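Local coordinates for phosphate-specific transport system accessory protein PhoU homolog (Pseudomonas aeruginosa, PDB 4Q25), which probably takes part in regulating phosphate uptake, as a cytoplasmic homodimer of all-helical subunits and a negative regulator of the Pho regulon, at residues A[27-32]-A[64-69]; A[42-47]-A[125-130]; A[86-91]-A[215-220]; A[98-103]-A[209-214]. One frame throughout, in Å; residues are numbered along the deposited sequence.

Interaction 1 of 4, residues A[27-32]-A[64-69]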
loop_
_atom_site.group_PDB
_atom_site.type_symbol
_atom_site.label_atom_id
_atom_site.label_comp_id
_atom_site.label_asym_id
_atom_site.label_seq_id
_atom_site.Cartn_x
_atom_site.Cartn_y
_atom_site.Cartn_z
ATOM N N LEU A 27 19.213 -4.712 4.195
ATOM C CA LEU A 27 19.553 -5.616 3.130
ATOM C C LEU A 27 19.048 -7.004 3.453
ATOM O O LEU A 27 18.426 -7.641 2.611
ATOM C CB LEU A 27 21.072 -5.626 2.881
ATOM C CG LEU A 27 21.776 -4.341 2.362
ATOM C CD1 LEU A 27 23.285 -4.446 2.298
ATOM C CD2 LEU A 27 21.264 -3.888 1.015
ATOM N N ALA A 28 19.289 -7.469 4.671
ATOM C CA ALA A 28 18.788 -8.789 5.081
ATOM C C ALA A 28 17.254 -8.866 4.965
ATOM O O ALA A 28 16.715 -9.879 4.524
ATOM C CB ALA A 28 19.213 -9.109 6.491
ATOM N N MET A 29 16.553 -7.804 5.361
ATOM C CA MET A 29 15.104 -7.787 5.214
ATOM C C MET A 29 14.742 -7.901 3.742
ATOM O O MET A 29 13.911 -8.730 3.377
ATOM C CB MET A 29 14.477 -6.526 5.775
ATOM C CG MET A 29 12.952 -6.493 5.705
ATOM S SD MET A 29 12.284 -4.964 6.341
ATOM C CE MET A 29 10.521 -5.266 6.179
ATOM N N GLY A 30 15.396 -7.101 2.909
ATOM C CA GLY A 30 15.125 -7.083 1.491
ATOM C C GLY A 30 15.317 -8.446 0.858
ATOM O O GLY A 30 14.548 -8.837 -0.015
ATOM N N GLY A 31 16.326 -9.172 1.334
ATOM C CA GLY A 31 16.651 -10.485 0.834
ATOM C C GLY A 31 15.530 -11.438 1.169
ATOM O O GLY A 31 15.078 -12.193 0.299
ATOM N N LEU A 32 15.056 -11.395 2.414
ATOM C CA LEU A 32 13.932 -12.245 2.839
ATOM C C LEU A 32 12.642 -11.975 2.058
ATOM O O LEU A 32 11.898 -12.868 1.693
ATOM C CB LEU A 32 13.674 -12.056 4.313
ATOM C CG LEU A 32 12.836 -13.142 4.926
ATOM C CD1 LEU A 32 13.308 -14.522 4.486
ATOM C CD2 LEU A 32 12.918 -13.032 6.428
ATOM N N GLN A 64 8.153 -8.147 11.899
ATOM C CA GLN A 64 8.966 -7.974 13.088
ATOM C C GLN A 64 10.361 -7.442 12.716
ATOM O O GLN A 64 10.959 -6.690 13.487
ATOM C CB GLN A 64 9.039 -9.289 13.896
ATOM C CG GLN A 64 9.594 -9.162 15.315
ATOM C CD GLN A 64 8.914 -8.075 16.145
ATOM O OE1 GLN A 64 7.694 -8.080 16.324
ATOM N NE2 GLN A 64 9.707 -7.129 16.649
ATOM N N MET A 65 10.875 -7.784 11.538
ATOM C CA MET A 65 12.116 -7.135 11.075
ATOM C C MET A 65 11.907 -5.655 10.863
ATOM O O MET A 65 12.773 -4.847 11.174
ATOM C CB MET A 65 12.649 -7.739 9.782
ATOM C CG MET A 65 13.310 -9.088 9.967
ATOM S SD MET A 65 13.750 -9.844 8.395
ATOM C CE MET A 65 15.493 -9.426 8.344
ATOM N N GLU A 66 10.763 -5.280 10.326
ATOM C CA GLU A 66 10.519 -3.867 10.047
ATOM C C GLU A 66 10.469 -3.060 11.343
ATOM O O GLU A 66 10.985 -1.952 11.398
ATOM C CB GLU A 66 9.218 -3.678 9.277
ATOM C CG GLU A 66 8.851 -2.220 9.011
ATOM C CD GLU A 66 7.436 -1.928 9.451
ATOM O OE1 GLU A 66 6.554 -1.745 8.570
ATOM O OE2 GLU A 66 7.202 -1.932 10.684
ATOM N N ARG A 67 9.821 -3.621 12.357
ATOM C CA ARG A 67 9.752 -3.011 13.681
ATOM C C ARG A 67 11.123 -2.873 14.302
ATOM O O ARG A 67 11.449 -1.825 14.865
ATOM C CB ARG A 67 8.879 -3.838 14.614
ATOM C CG ARG A 67 7.406 -3.787 14.252
ATOM C CD ARG A 67 6.620 -4.846 15.011
ATOM N NE ARG A 67 5.427 -5.220 14.249
ATOM C CZ ARG A 67 5.067 -6.465 13.950
ATOM N NH1 ARG A 67 5.766 -7.499 14.402
ATOM N NH2 ARG A 67 3.972 -6.670 13.232
ATOM N N ASN A 68 11.929 -3.924 14.188
ATOM C CA ASN A 68 13.291 -3.891 14.733
ATOM C C ASN A 68 14.175 -2.851 14.069
ATOM O O ASN A 68 14.996 -2.226 14.716
ATOM C CB ASN A 68 13.948 -5.272 14.671
ATOM C CG ASN A 68 13.239 -6.277 15.543
ATOM O OD1 ASN A 68 12.486 -5.906 16.415
ATOM N ND2 ASN A 68 13.436 -7.550 15.275
ATOM N N ILE A 69 13.996 -2.655 12.781
ATOM C CA ILE A 69 14.790 -1.674 12.055
ATOM C C ILE A 69 14.318 -0.263 12.399
ATOM O O ILE A 69 15.119 0.645 12.475
ATOM C CB ILE A 69 14.704 -1.929 10.540
ATOM C CG1 ILE A 69 15.392 -3.264 10.185
ATOM C CG2 ILE A 69 15.319 -0.800 9.743
ATOM C CD1 ILE A 69 15.359 -3.635 8.692
#

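Interaction 2 of 4, residues A[42-47]-A[125-130]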
loop_
_atom_site.group_PDB
_atom_site.type_symbol
_atom_site.label_atom_id
_atom_site.label_comp_id
_atom_site.label_asym_id
_atom_site.label_seq_id
_atom_site.Cartn_x
_atom_site.Cartn_y
_atom_site.Cartn_z
ATOM N N ASN A 42 6.373 -18.668 -7.898
ATOM C CA ASN A 42 6.524 -20.094 -8.187
ATOM C C ASN A 42 5.326 -20.874 -7.669
ATOM O O ASN A 42 4.873 -21.821 -8.316
ATOM C CB ASN A 42 7.801 -20.680 -7.552
ATOM C CG ASN A 42 9.094 -20.181 -8.203
ATOM O OD1 ASN A 42 9.097 -19.514 -9.240
ATOM N ND2 ASN A 42 10.210 -20.523 -7.580
ATOM N N ALA A 43 4.815 -20.474 -6.503
ATOM C CA ALA A 43 3.651 -21.140 -5.915
ATOM C C ALA A 43 2.457 -21.038 -6.819
ATOM O O ALA A 43 1.739 -22.005 -7.005
ATOM C CB ALA A 43 3.295 -20.547 -4.569
ATOM N N LEU A 44 2.210 -19.852 -7.359
ATOM C CA LEU A 44 1.030 -19.681 -8.204
ATOM C C LEU A 44 1.184 -20.534 -9.461
ATOM O O LEU A 44 0.302 -21.334 -9.788
ATOM C CB LEU A 44 0.818 -18.209 -8.549
ATOM C CG LEU A 44 -0.457 -17.830 -9.306
ATOM C CD1 LEU A 44 -0.771 -16.378 -9.034
ATOM C CD2 LEU A 44 -0.351 -18.048 -10.808
ATOM N N ILE A 45 2.335 -20.382 -10.126
ATOM C CA ILE A 45 2.587 -21.031 -11.384
ATOM C C ILE A 45 2.563 -22.541 -11.243
ATOM O O ILE A 45 2.025 -23.230 -12.113
ATOM C CB ILE A 45 3.953 -20.638 -11.977
ATOM C CG1 ILE A 45 4.048 -19.142 -12.235
ATOM C CG2 ILE A 45 4.218 -21.401 -13.281
ATOM C CD1 ILE A 45 3.052 -18.597 -13.208
ATOM N N ASP A 46 3.150 -23.038 -10.149
ATOM C CA ASP A 46 3.303 -24.471 -9.914
ATOM C C ASP A 46 2.140 -25.068 -9.177
ATOM O O ASP A 46 2.209 -26.252 -8.818
ATOM C CB ASP A 46 4.573 -24.765 -9.117
ATOM C CG ASP A 46 5.817 -24.442 -9.881
ATOM O OD1 ASP A 46 5.716 -24.207 -11.103
ATOM O OD2 ASP A 46 6.912 -24.453 -9.281
ATOM N N ALA A 47 1.075 -24.284 -8.967
ATOM C CA ALA A 47 -0.064 -24.754 -8.195
ATOM C C ALA A 47 0.378 -25.500 -6.949
ATOM O O ALA A 47 -0.068 -26.638 -6.705
ATOM C CB ALA A 47 -0.980 -25.624 -9.043
ATOM N N ARG A 125 -6.216 -18.622 -18.899
ATOM C CA ARG A 125 -5.356 -17.559 -19.373
ATOM C C ARG A 125 -4.529 -16.983 -18.234
ATOM O O ARG A 125 -4.954 -17.009 -17.082
ATOM C CB ARG A 125 -6.237 -16.451 -19.968
ATOM C CG ARG A 125 -5.838 -15.974 -21.342
ATOM C CD ARG A 125 -6.112 -17.010 -22.417
ATOM N NE ARG A 125 -6.508 -16.362 -23.662
ATOM C CZ ARG A 125 -7.089 -16.993 -24.674
ATOM N NH1 ARG A 125 -7.320 -18.308 -24.598
ATOM N NH2 ARG A 125 -7.425 -16.312 -25.766
ATOM N N GLY A 126 -3.333 -16.475 -18.566
ATOM C CA GLY A 126 -2.602 -15.549 -17.700
ATOM C C GLY A 126 -1.295 -16.002 -17.062
ATOM O O GLY A 126 -0.603 -15.207 -16.458
ATOM N N TYR A 127 -0.956 -17.269 -17.174
ATOM C CA TYR A 127 0.206 -17.774 -16.466
ATOM C C TYR A 127 1.531 -17.253 -17.025
ATOM O O TYR A 127 2.491 -16.972 -16.254
ATOM C CB TYR A 127 0.177 -19.314 -16.412
ATOM C CG TYR A 127 -0.912 -19.819 -15.510
ATOM C CD1 TYR A 127 -0.739 -19.833 -14.128
ATOM C CD2 TYR A 127 -2.130 -20.246 -16.016
ATOM C CE1 TYR A 127 -1.737 -20.263 -13.283
ATOM C CE2 TYR A 127 -3.130 -20.694 -15.170
ATOM C CZ TYR A 127 -2.939 -20.690 -13.803
ATOM O OH TYR A 127 -3.948 -21.147 -12.973
ATOM N N VAL A 128 1.617 -17.136 -18.349
ATOM C CA VAL A 128 2.846 -16.643 -18.957
ATOM C C VAL A 128 3.015 -15.205 -18.543
ATOM O O VAL A 128 4.106 -14.795 -18.239
ATOM C CB VAL A 128 2.915 -16.831 -20.485
ATOM C CG1 VAL A 128 1.833 -16.045 -21.210
ATOM C CG2 VAL A 128 4.270 -16.388 -21.004
ATOM N N GLU A 129 1.920 -14.457 -18.483
ATOM C CA GLU A 129 1.982 -13.057 -18.047
ATOM C C GLU A 129 2.383 -12.883 -16.569
ATOM O O GLU A 129 3.155 -11.979 -16.224
ATOM C CB GLU A 129 0.661 -12.348 -18.307
ATOM C CG GLU A 129 0.302 -12.220 -19.790
ATOM C CD GLU A 129 -0.668 -13.282 -20.274
ATOM O OE1 GLU A 129 -0.615 -14.422 -19.751
ATOM O OE2 GLU A 129 -1.461 -12.968 -21.205
ATOM N N VAL A 130 1.824 -13.710 -15.706
ATOM C CA VAL A 130 2.198 -13.697 -14.302
ATOM C C VAL A 130 3.696 -13.973 -14.154
ATOM O O VAL A 130 4.394 -13.256 -13.468
ATOM C CB VAL A 130 1.419 -14.749 -13.475
ATOM C CG1 VAL A 130 2.078 -14.959 -12.116
ATOM C CG2 VAL A 130 -0.012 -14.308 -13.293
#

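Interaction 3 of 4, residues A[86-91]-A[215-220]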
loop_
_atom_site.group_PDB
_atom_site.type_symbol
_atom_site.label_atom_id
_atom_site.label_comp_id
_atom_site.label_asym_id
_atom_site.label_seq_id
_atom_site.Cartn_x
_atom_site.Cartn_y
_atom_site.Cartn_z
ATOM N N ASP A 86 24.078 11.413 6.429
ATOM C CA ASP A 86 23.608 10.371 7.308
ATOM C C ASP A 86 22.134 10.482 7.550
ATOM O O ASP A 86 21.432 9.514 7.669
ATOM C CB ASP A 86 24.381 10.393 8.597
ATOM C CG ASP A 86 25.814 10.166 8.363
ATOM O OD1 ASP A 86 26.137 9.955 7.201
ATOM O OD2 ASP A 86 26.616 10.204 9.294
ATOM N N LEU A 87 21.659 11.689 7.669
ATOM C CA LEU A 87 20.274 11.831 7.895
ATOM C C LEU A 87 19.561 11.295 6.683
ATOM O O LEU A 87 18.584 10.630 6.792
ATOM C CB LEU A 87 19.923 13.271 8.158
ATOM C CG LEU A 87 18.438 13.453 8.289
ATOM C CD1 LEU A 87 17.983 12.913 9.622
ATOM C CD2 LEU A 87 18.078 14.901 8.132
ATOM N N ARG A 88 20.077 11.561 5.511
ATOM C CA ARG A 88 19.417 11.074 4.332
ATOM C C ARG A 88 19.358 9.544 4.366
ATOM O O ARG A 88 18.402 8.948 3.957
ATOM C CB ARG A 88 20.112 11.597 3.088
ATOM C CG ARG A 88 19.976 13.090 2.894
ATOM C CD ARG A 88 20.077 13.493 1.444
ATOM N NE ARG A 88 21.265 12.966 0.811
ATOM C CZ ARG A 88 22.445 13.531 0.901
ATOM N NH1 ARG A 88 22.583 14.615 1.617
ATOM N NH2 ARG A 88 23.484 13.002 0.311
ATOM N N LEU A 89 20.396 8.924 4.873
ATOM C CA LEU A 89 20.473 7.467 4.924
ATOM C C LEU A 89 19.461 6.834 5.883
ATOM O O LEU A 89 18.772 5.896 5.515
ATOM C CB LEU A 89 21.879 7.000 5.292
ATOM C CG LEU A 89 22.086 5.482 5.387
ATOM C CD1 LEU A 89 22.017 4.802 4.020
ATOM C CD2 LEU A 89 23.411 5.184 6.051
ATOM N N ILE A 90 19.411 7.321 7.116
ATOM C CA ILE A 90 18.411 6.880 8.087
ATOM C C ILE A 90 16.992 7.072 7.536
ATOM O O ILE A 90 16.132 6.209 7.678
ATOM C CB ILE A 90 18.511 7.677 9.394
ATOM C CG1 ILE A 90 19.865 7.459 10.060
ATOM C CG2 ILE A 90 17.380 7.311 10.356
ATOM C CD1 ILE A 90 20.056 6.062 10.591
ATOM N N ILE A 91 16.750 8.215 6.916
ATOM C CA ILE A 91 15.449 8.488 6.344
ATOM C C ILE A 91 15.124 7.530 5.200
ATOM O O ILE A 91 13.986 7.119 5.057
ATOM C CB ILE A 91 15.350 9.948 5.874
ATOM C CG1 ILE A 91 15.294 10.866 7.112
ATOM C CG2 ILE A 91 14.133 10.171 4.973
ATOM C CD1 ILE A 91 15.189 12.348 6.795
ATOM N N VAL A 215 16.982 5.956 -3.042
ATOM C CA VAL A 215 18.427 5.821 -3.250
ATOM C C VAL A 215 18.957 7.017 -4.045
ATOM O O VAL A 215 20.081 7.461 -3.848
ATOM C CB VAL A 215 18.791 4.487 -3.946
ATOM C CG1 VAL A 215 20.285 4.418 -4.272
ATOM C CG2 VAL A 215 18.418 3.306 -3.049
ATOM N N ILE A 216 18.126 7.539 -4.928
ATOM C CA ILE A 216 18.477 8.722 -5.688
ATOM C C ILE A 216 18.626 9.897 -4.724
ATOM O O ILE A 216 19.666 10.570 -4.692
ATOM C CB ILE A 216 17.408 9.012 -6.759
ATOM C CG1 ILE A 216 17.590 8.040 -7.930
ATOM C CG2 ILE A 216 17.505 10.441 -7.248
ATOM C CD1 ILE A 216 16.440 8.018 -8.909
ATOM N N TYR A 217 17.574 10.125 -3.942
ATOM C CA TYR A 217 17.547 11.179 -2.933
ATOM C C TYR A 217 18.737 11.050 -2.002
ATOM O O TYR A 217 19.410 12.023 -1.728
ATOM C CB TYR A 217 16.204 11.148 -2.165
ATOM C CG TYR A 217 16.237 11.703 -0.765
ATOM C CD1 TYR A 217 16.026 13.060 -0.520
ATOM C CD2 TYR A 217 16.474 10.867 0.323
ATOM C CE1 TYR A 217 16.053 13.564 0.771
ATOM C CE2 TYR A 217 16.504 11.360 1.616
ATOM C CZ TYR A 217 16.292 12.702 1.837
ATOM O OH TYR A 217 16.337 13.178 3.126
ATOM N N LEU A 218 18.998 9.840 -1.542
ATOM C CA LEU A 218 20.161 9.543 -0.724
ATOM C C LEU A 218 21.455 10.015 -1.392
ATOM O O LEU A 218 22.274 10.696 -0.754
ATOM C CB LEU A 218 20.235 8.039 -0.462
ATOM C CG LEU A 218 21.162 7.433 0.592
ATOM C CD1 LEU A 218 21.033 5.919 0.556
ATOM C CD2 LEU A 218 22.625 7.804 0.400
ATOM N N VAL A 219 21.641 9.657 -2.665
ATOM C CA VAL A 219 22.917 9.893 -3.336
ATOM C C VAL A 219 23.001 11.323 -3.871
ATOM O O VAL A 219 23.840 12.082 -3.419
ATOM C CB VAL A 219 23.195 8.840 -4.434
ATOM C CG1 VAL A 219 24.393 9.231 -5.295
ATOM C CG2 VAL A 219 23.444 7.476 -3.801
ATOM N N ARG A 220 22.119 11.686 -4.805
ATOM C CA ARG A 220 22.106 13.035 -5.387
ATOM C C ARG A 220 21.861 14.117 -4.341
ATOM O O ARG A 220 22.144 15.291 -4.573
ATOM C CB ARG A 220 21.057 13.163 -6.496
ATOM C CG ARG A 220 21.591 13.021 -7.922
ATOM C CD ARG A 220 20.683 13.743 -8.928
ATOM N NE ARG A 220 21.090 13.563 -10.331
ATOM C CZ ARG A 220 20.496 14.135 -11.384
ATOM N NH1 ARG A 220 19.455 14.952 -11.222
ATOM N NH2 ARG A 220 20.950 13.893 -12.611
#

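Interaction 4 of 4, residues A[98-103]-A[209-214]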
loop_
_atom_site.group_PDB
_atom_site.type_symbol
_atom_site.label_atom_id
_atom_site.label_comp_id
_atom_site.label_asym_id
_atom_site.label_seq_id
_atom_site.Cartn_x
_atom_site.Cartn_y
_atom_site.Cartn_z
ATOM N N ILE A 98 9.131 0.228 4.953
ATOM C CA ILE A 98 7.718 0.265 4.655
ATOM C C ILE A 98 7.484 -0.356 3.277
ATOM O O ILE A 98 6.614 -1.220 3.132
ATOM C CB ILE A 98 7.138 1.691 4.664
ATOM C CG1 ILE A 98 7.394 2.403 6.012
ATOM C CG2 ILE A 98 5.642 1.641 4.459
ATOM C CD1 ILE A 98 7.112 3.903 5.954
ATOM N N ASP A 99 8.279 0.061 2.295
ATOM C CA ASP A 99 8.224 -0.537 0.956
ATOM C C ASP A 99 8.494 -2.041 0.957
ATOM O O ASP A 99 7.775 -2.792 0.314
ATOM C CB ASP A 99 9.137 0.195 -0.022
ATOM C CG ASP A 99 8.647 1.620 -0.328
ATOM O OD1 ASP A 99 7.488 1.822 -0.718
ATOM O OD2 ASP A 99 9.443 2.561 -0.203
ATOM N N LEU A 100 9.480 -2.483 1.732
ATOM C CA LEU A 100 9.774 -3.904 1.836
ATOM C C LEU A 100 8.658 -4.649 2.500
ATOM O O LEU A 100 8.357 -5.765 2.119
ATOM C CB LEU A 100 11.089 -4.164 2.576
ATOM C CG LEU A 100 12.302 -3.654 1.802
ATOM C CD1 LEU A 100 13.565 -3.892 2.612
ATOM C CD2 LEU A 100 12.385 -4.311 0.428
ATOM N N GLU A 101 8.051 -4.043 3.513
ATOM C CA GLU A 101 6.938 -4.661 4.163
ATOM C C GLU A 101 5.757 -4.809 3.188
ATOM O O GLU A 101 5.130 -5.847 3.110
ATOM C CB GLU A 101 6.534 -3.864 5.393
ATOM C CG GLU A 101 5.690 -4.659 6.379
ATOM C CD GLU A 101 4.205 -4.614 6.052
ATOM O OE1 GLU A 101 3.762 -3.701 5.303
ATOM O OE2 GLU A 101 3.471 -5.502 6.556
ATOM N N ARG A 102 5.450 -3.755 2.448
ATOM C CA ARG A 102 4.349 -3.808 1.494
ATOM C C ARG A 102 4.631 -4.798 0.360
ATOM O O ARG A 102 3.723 -5.424 -0.132
ATOM C CB ARG A 102 4.047 -2.439 0.914
ATOM C CG ARG A 102 3.543 -1.412 1.905
ATOM C CD ARG A 102 2.178 -1.745 2.456
ATOM N NE ARG A 102 2.237 -1.847 3.928
ATOM C CZ ARG A 102 2.057 -0.831 4.773
ATOM N NH1 ARG A 102 1.790 0.371 4.322
ATOM N NH2 ARG A 102 2.157 -1.019 6.080
ATOM N N ILE A 103 5.891 -4.952 -0.033
ATOM C CA ILE A 103 6.250 -5.970 -1.012
ATOM C C ILE A 103 5.963 -7.377 -0.464
ATOM O O ILE A 103 5.441 -8.225 -1.188
ATOM C CB ILE A 103 7.710 -5.836 -1.435
ATOM C CG1 ILE A 103 7.884 -4.603 -2.290
ATOM C CG2 ILE A 103 8.193 -7.046 -2.200
ATOM C CD1 ILE A 103 9.344 -4.198 -2.497
ATOM N N ARG A 209 10.412 0.649 -7.252
ATOM C CA ARG A 209 10.618 1.967 -7.821
ATOM C C ARG A 209 10.742 3.007 -6.742
ATOM O O ARG A 209 11.647 3.821 -6.800
ATOM C CB ARG A 209 9.479 2.326 -8.771
ATOM C CG ARG A 209 9.560 3.694 -9.411
ATOM C CD ARG A 209 8.520 4.644 -8.849
ATOM N NE ARG A 209 7.234 4.502 -9.522
ATOM C CZ ARG A 209 6.059 4.328 -8.910
ATOM N NH1 ARG A 209 5.973 4.275 -7.580
ATOM N NH2 ARG A 209 4.951 4.204 -9.644
ATOM N N ASN A 210 9.844 2.982 -5.756
ATOM C CA ASN A 210 9.952 3.913 -4.614
ATOM C C ASN A 210 11.287 3.783 -3.884
ATOM O O ASN A 210 11.898 4.793 -3.545
ATOM C CB ASN A 210 8.835 3.736 -3.598
ATOM C CG ASN A 210 7.459 3.982 -4.182
ATOM O OD1 ASN A 210 7.303 4.667 -5.184
ATOM N ND2 ASN A 210 6.450 3.430 -3.539
ATOM N N ILE A 211 11.732 2.556 -3.634
ATOM C CA ILE A 211 12.999 2.356 -2.934
ATOM C C ILE A 211 14.172 2.855 -3.770
ATOM O O ILE A 211 15.183 3.284 -3.222
ATOM C CB ILE A 211 13.240 0.892 -2.599
ATOM C CG1 ILE A 211 12.212 0.420 -1.578
ATOM C CG2 ILE A 211 14.648 0.691 -2.067
ATOM C CD1 ILE A 211 12.137 -1.087 -1.477
ATOM N N ALA A 212 14.026 2.781 -5.092
ATOM C CA ALA A 212 15.039 3.290 -6.007
ATOM C C ALA A 212 15.128 4.812 -5.903
ATOM O O ALA A 212 16.218 5.380 -5.841
ATOM C CB ALA A 212 14.739 2.859 -7.441
ATOM N N GLU A 213 13.967 5.448 -5.854
ATOM C CA GLU A 213 13.873 6.891 -5.780
ATOM C C GLU A 213 14.450 7.406 -4.463
ATOM O O GLU A 213 15.021 8.503 -4.407
ATOM C CB GLU A 213 12.432 7.348 -5.999
ATOM C CG GLU A 213 12.056 7.363 -7.479
ATOM C CD GLU A 213 10.557 7.527 -7.768
ATOM O OE1 GLU A 213 9.680 7.347 -6.889
ATOM O OE2 GLU A 213 10.237 7.831 -8.927
ATOM N N LEU A 214 14.349 6.591 -3.419
ATOM C CA LEU A 214 14.950 6.931 -2.137
ATOM C C LEU A 214 16.471 6.877 -2.231
ATOM O O LEU A 214 17.162 7.649 -1.570
ATOM C CB LEU A 214 14.456 6.001 -1.029
ATOM C CG LEU A 214 12.984 6.175 -0.651
ATOM C CD1 LEU A 214 12.467 5.012 0.178
ATOM C CD2 LEU A 214 12.768 7.458 0.115
#

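Interaction 1 of 4, residues A[27-32]-A[64-69]
Met29 and Met65 face each other where helices 15-45 and 59-78 of the PhoU helix bundle pack side by side. The two short segments run antiparallel at 166°, their axes 10.4 Å apart, a spacing wide enough for long, unbranched thioether chains to lie between the backbones. All the contacts across this gap are apolar. Met65 reaches across with a bent chain: chi3 (100°) turns the terminal methyl onto the partner helix, CE of Met65 lying 3.6 Å from Met29 CA. Its sulfur meets the side of Leu32, with CD2 of Leu32 3.8 Å from SD of Met65. Ala28 adds its small CB beside the same methyl, and a side chain of that size suits the exposed margin of the contact. Met29 has a fully extended chain, CG anti to the backbone N (chi1 -177°), and its sulfur meets Ile69 CD1. On the polar outer side of helix 59-78, Gln64 receives Arg67 NH1 at OE1 and donates through its own NE2 to Asn68 OD1. Glu66 contributes only the aliphatic start of its chain, which runs alongside Met29: CB of Glu66 lies 3.7 Å from CE of Met29.

Interaction 2 of 4, residues A[42-47]-A[125-130]
Helix ends of the PhoU bundle meet here: Leu44 and Ile45, in the last turn of helix 15-45, pack against Tyr127 and Val130, in the first turn of helix 127-149. Leu44 CD2 comes obliquely to the phenol ring, 3.6 Å from Tyr127 CE1, whereas Ile45 CD1 sits at the ring edge, near its plane, 4.1 Å from Tyr127 CD1. The same Ile45 methyl also comes within 3.5 Å of the backbone O of Tyr127. Val130, one helical turn on, closes the group: its CG1 is 3.9 Å from Ile45 CD1 and 4.1 Å from Leu44 CD2. Branched side chains suit this place because each offers methyls at its tip: Ile45 CD1 reaches both ring and backbone, Leu44 CD2 the ring and Val130. The polar end of the ring is held by a hydrogen bond between Tyr127 OH and the backbone N of Ser123. Val110 and Ala114 of helix 84-120, with Ala197 of helix 188-220, pack on Leu44. Gly126 holds the N-cap position before helix 127-149 at phi 113°, where a CB would press on the preceding carbonyl O, and Ala47, with positive phi, is the C-prime residue of a Schellman motif ending helix 15-45.

Interaction 3 of 4, residues A[86-91]-A[215-220]
An antiparallel helix pair, formed by helix 84-120 and the C-terminal turns of helix 188-220, is joined by Arg88 reaching over Tyr217 to the backbone of Leu218. The axes of the two segments approach to 9.0 Å, at 172°. The guanidinium grips its acceptor side-on with two nitrogens: Arg88 NE donates to Leu218 O at 2.9 Å and Arg88 NH2 to the same atom at 2.8 Å. Both come from the same face of the carbonyl plane, NE well above it and NH2 less tilted, while the oxygen lies in the guanidinium plane. Near a helix C-terminus, carbonyls have no next turn to bond to, so a long cationic donor suits this place, and its positive charge would probably interact favourably with the negative end of the helix dipole. A bend at chi3 (-52°) directs NE after the aliphatic part of the chain has crossed the phenol ring. There CD of Arg88 forms a CH-pi contact over one face, 4.1 Å from the centroid of the Tyr217 ring. The guanidinium itself stands at 88° to that ring. Ile91 CD1 lies 3.9 Å from Tyr217 OH, and Leu89 and Leu218 run side by side with their CD1 methyls in contact. Val74 of the second subunit packs on both Ile91 and Tyr217. This is an antiparallel pair of the PhoU helical bundle, tied by an arginine to a last-turn carbonyl.

Interaction 4 of 4, residues A[98-103]-A[209-214]
Asp99 and Ile211 make the tight part of this contact, lying alongside each other and pointing opposite ways between segment 98-103 of helix 84-120 and segment 209-214 of helix 188-220. CB of Asp99 lies 3.5 Å from CG1 of Ile211; the short aspartate keeps its CB against the isoleucine while its carboxylate lies within reach of Asn210 and His207. Beyond it, Ile211 CD1 meets Leu100 CD2 at 3.8 Å, the two chains crossing at about a right angle, and Ile103 CD1 lies farther off, 4.3 Å from the same methyl. The polar side is looser. Asn210 ND2 gives a weak hydrogen bond of 3.4 Å to Asp99 OD1, nearly straight at 167°, with the amide and carboxylate planes 49° apart. That oxygen, on a buried residue, has a stronger partner in His207 ND1. Asn210 is steadied by Arg209, whose NH1 reaches its OD1 at 2.8 Å, while Arg209 NH2 forms a salt bridge with Asp163. The segments are antiparallel, axes 10.1 Å apart. Helix 15-45 backs the apolar side, with Leu26 and Met29 on Leu100 and Val33 and Val37 on Ile103; helix 153-183 lies behind helix 188-220, and Asn210 of the second subunit packs on Arg102.

Interactions 3 and 4 hold the same two helices, 84-120 and 188-220, at successive levels, and both reach the second subunit; interactions 1 and 2 share helix 15-45 but lie on opposite sides of the chain's centre, centres about 27 Å apart. Interaction 4 is buried, its centre about 7 Å from the centre of the chain, whereas the other three are only partly buried. It touches interaction 1, where Met29 CE packs on Leu100 CB at 3.8 Å. Interactions 1 and 2 join their segments by apolar packing alone. Polar chemistry across the segments appears in interaction 4 as a weak bond beside a buried carboxylate, and in interaction 3, near the chain's end, as a charged grip on backbone.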